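Alpha/beta hydrolase (Novosphingobium aromaticivorans, PDB 3BWX) probably acts as a hydrolase of the alpha/beta hydrolase fold, its substrate unspecified, and binds calcium. Local coordinates at residues A[229-234]-A[254-259]. The protein carries 1 engineered substitution. Numbering follows the deposited sequence.
Sequences PLLVLR and GVELVT
Strands 230-235 and 255-260 form the last parallel pair of the alpha/beta hydrolase sheet, joined by helix 243-250 in a beta-alpha-beta crossover, and Val232 of the inner strand meets Leu257 of the edge strand. The axes of segments 230-234 and 255-259 come within 4.7 Å at 20°, in the same direction. Val232 hydrogen-bonds to the residues before and after Leu257: Val232 N donates to Glu256 O (2.8 Å) and Val232 O accepts from Val258 N (2.9 Å), the alternation expected of parallel strands. Glu256 N to Leu230 O and Arg234 N to Val258 O extend the ladder, the latter more bent (N-H...O angle 153°).

Side chains split between two faces. Beneath helix 272-282, Leu231 CD1 crosses to Val258 CG2 at 3.8 Å. Leu233 packs on Leu269; its CG, anti to the carbonyl carbon (chi1 -65°) where that of Leu231 is anti to N, brings CD2 alongside Val258 CB at 3.7 Å. Glu256 OE2 salt-bridges Arg280 NE. On the face covered by helix 243-250, Val232 splits its branches, CG2 to Val255 CG1 and CG1 to Leu257 CD1. Arg234, extended from CG to NE, rises obliquely off this face; its NE bonds to Leu241 O, and a water bridges Arg234 NH1 (2.9 Å) to Thr259 OG1 (2.8 Å).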
loop_
_atom_site.group_PDB
_atom_site.type_symbol
_atom_site.label_atom_id
_atom_site.label_comp_id
_atom_site.label_asym_id
_atom_site.label_seq_id
_atom_site.Cartn_x
_atom_site.Cartn_y
_atom_site.Cartn_z
ATOM N N PRO A 229 -12.509 14.013 3.600
ATOM C CA PRO A 229 -12.289 14.048 2.130
ATOM C C PRO A 229 -11.633 12.782 1.626
ATOM O O PRO A 229 -10.592 12.345 2.171
ATOM C CB PRO A 229 -11.391 15.261 1.931
ATOM C CG PRO A 229 -11.664 16.129 3.146
ATOM C CD PRO A 229 -11.976 15.204 4.276
ATOM N N LEU A 230 -12.223 12.175 0.603
ATOM C CA LEU A 230 -11.846 10.840 0.176
ATOM C C LEU A 230 -11.896 10.703 -1.320
ATOM O O LEU A 230 -12.881 11.051 -1.973
ATOM C CB LEU A 230 -12.755 9.777 0.835
ATOM C CG LEU A 230 -12.401 8.307 0.572
ATOM C CD1 LEU A 230 -11.007 7.825 1.027
ATOM C CD2 LEU A 230 -13.519 7.424 1.229
ATOM N N LEU A 231 -10.825 10.100 -1.813
ATOM C CA LEU A 231 -10.713 9.562 -3.156
ATOM C C LEU A 231 -10.581 8.055 -3.091
ATOM O O LEU A 231 -9.776 7.530 -2.296
ATOM C CB LEU A 231 -9.456 10.113 -3.832
ATOM C CG LEU A 231 -8.974 9.453 -5.164
ATOM C CD1 LEU A 231 -9.991 9.645 -6.305
ATOM C CD2 LEU A 231 -7.564 9.992 -5.574
ATOM N N VAL A 232 -11.343 7.393 -3.964
ATOM C CA VAL A 232 -11.245 5.964 -4.197
ATOM C C VAL A 232 -10.761 5.742 -5.629
ATOM O O VAL A 232 -11.417 6.202 -6.570
ATOM C CB VAL A 232 -12.568 5.245 -3.962
ATOM C CG1 VAL A 232 -12.378 3.732 -4.160
ATOM C CG2 VAL A 232 -13.097 5.505 -2.589
ATOM N N LEU A 233 -9.635 5.094 -5.814
ATOM C CA LEU A 233 -9.149 4.666 -7.110
ATOM C C LEU A 233 -9.504 3.195 -7.303
ATOM O O LEU A 233 -9.377 2.358 -6.413
ATOM C CB LEU A 233 -7.603 4.878 -7.227
ATOM C CG LEU A 233 -7.105 6.339 -7.183
ATOM C CD1 LEU A 233 -5.617 6.459 -6.894
ATOM C CD2 LEU A 233 -7.470 7.086 -8.474
ATOM N N ARG A 234 -9.913 2.825 -8.495
ATOM C CA ARG A 234 -10.245 1.448 -8.811
ATOM C C ARG A 234 -9.641 1.100 -10.172
ATOM O O ARG A 234 -9.820 1.861 -11.139
ATOM C CB ARG A 234 -11.782 1.247 -8.881
ATOM C CG ARG A 234 -12.136 -0.171 -9.182
ATOM C CD ARG A 234 -13.601 -0.430 -9.347
ATOM N NE ARG A 234 -13.660 -1.834 -9.722
ATOM C CZ ARG A 234 -13.801 -2.338 -10.947
ATOM N NH1 ARG A 234 -14.114 -1.573 -12.000
ATOM N NH2 ARG A 234 -13.703 -3.638 -11.126
ATOM N N GLY A 254 -19.160 13.623 -0.886
ATOM C CA GLY A 254 -17.763 13.999 -0.974
ATOM C C GLY A 254 -16.801 12.951 -1.485
ATOM O O GLY A 254 -15.642 13.258 -1.705
ATOM N N VAL A 255 -17.227 11.703 -1.646
ATOM C CA VAL A 255 -16.318 10.674 -2.076
ATOM C C VAL A 255 -16.214 10.741 -3.594
ATOM O O VAL A 255 -17.231 10.716 -4.282
ATOM C CB VAL A 255 -16.758 9.268 -1.614
ATOM C CG1 VAL A 255 -15.783 8.182 -2.113
ATOM C CG2 VAL A 255 -16.917 9.213 -0.123
ATOM N N GLU A 256 -14.996 10.909 -4.089
ATOM C CA GLU A 256 -14.764 10.859 -5.526
ATOM C C GLU A 256 -14.224 9.482 -5.914
ATOM O O GLU A 256 -13.308 8.988 -5.211
ATOM C CB GLU A 256 -13.787 11.952 -5.965
ATOM C CG GLU A 256 -13.444 11.879 -7.433
ATOM C CD GLU A 256 -12.876 13.192 -7.985
ATOM O OE1 GLU A 256 -13.657 14.130 -8.196
ATOM O OE2 GLU A 256 -11.657 13.279 -8.226
ATOM N N LEU A 257 -14.795 8.873 -6.961
ATOM C CA LEU A 257 -14.296 7.607 -7.515
ATOM C C LEU A 257 -13.656 7.885 -8.859
ATOM O O LEU A 257 -14.296 8.543 -9.741
ATOM C CB LEU A 257 -15.474 6.640 -7.731
ATOM C CG LEU A 257 -15.172 5.306 -8.401
ATOM C CD1 LEU A 257 -14.147 4.419 -7.669
ATOM C CD2 LEU A 257 -16.535 4.555 -8.605
ATOM N N VAL A 258 -12.456 7.350 -9.053
ATOM C CA VAL A 258 -11.755 7.357 -10.357
ATOM C C VAL A 258 -11.440 5.936 -10.759
ATOM O O VAL A 258 -10.798 5.200 -10.007
ATOM C CB VAL A 258 -10.502 8.249 -10.301
ATOM C CG1 VAL A 258 -9.680 8.100 -11.600
ATOM C CG2 VAL A 258 -10.890 9.703 -9.959
ATOM N N THR A 259 -11.901 5.535 -11.931
ATOM C CA THR A 259 -11.589 4.218 -12.449
ATOM C C THR A 259 -10.519 4.349 -13.525
ATOM O O THR A 259 -10.665 5.146 -14.444
ATOM C CB THR A 259 -12.834 3.544 -13.028
ATOM O OG1 THR A 259 -13.808 3.366 -11.972
ATOM C CG2 THR A 259 -12.466 2.187 -13.684
HETATM O O HOH W 1 -15.374 1.073 -11.861
#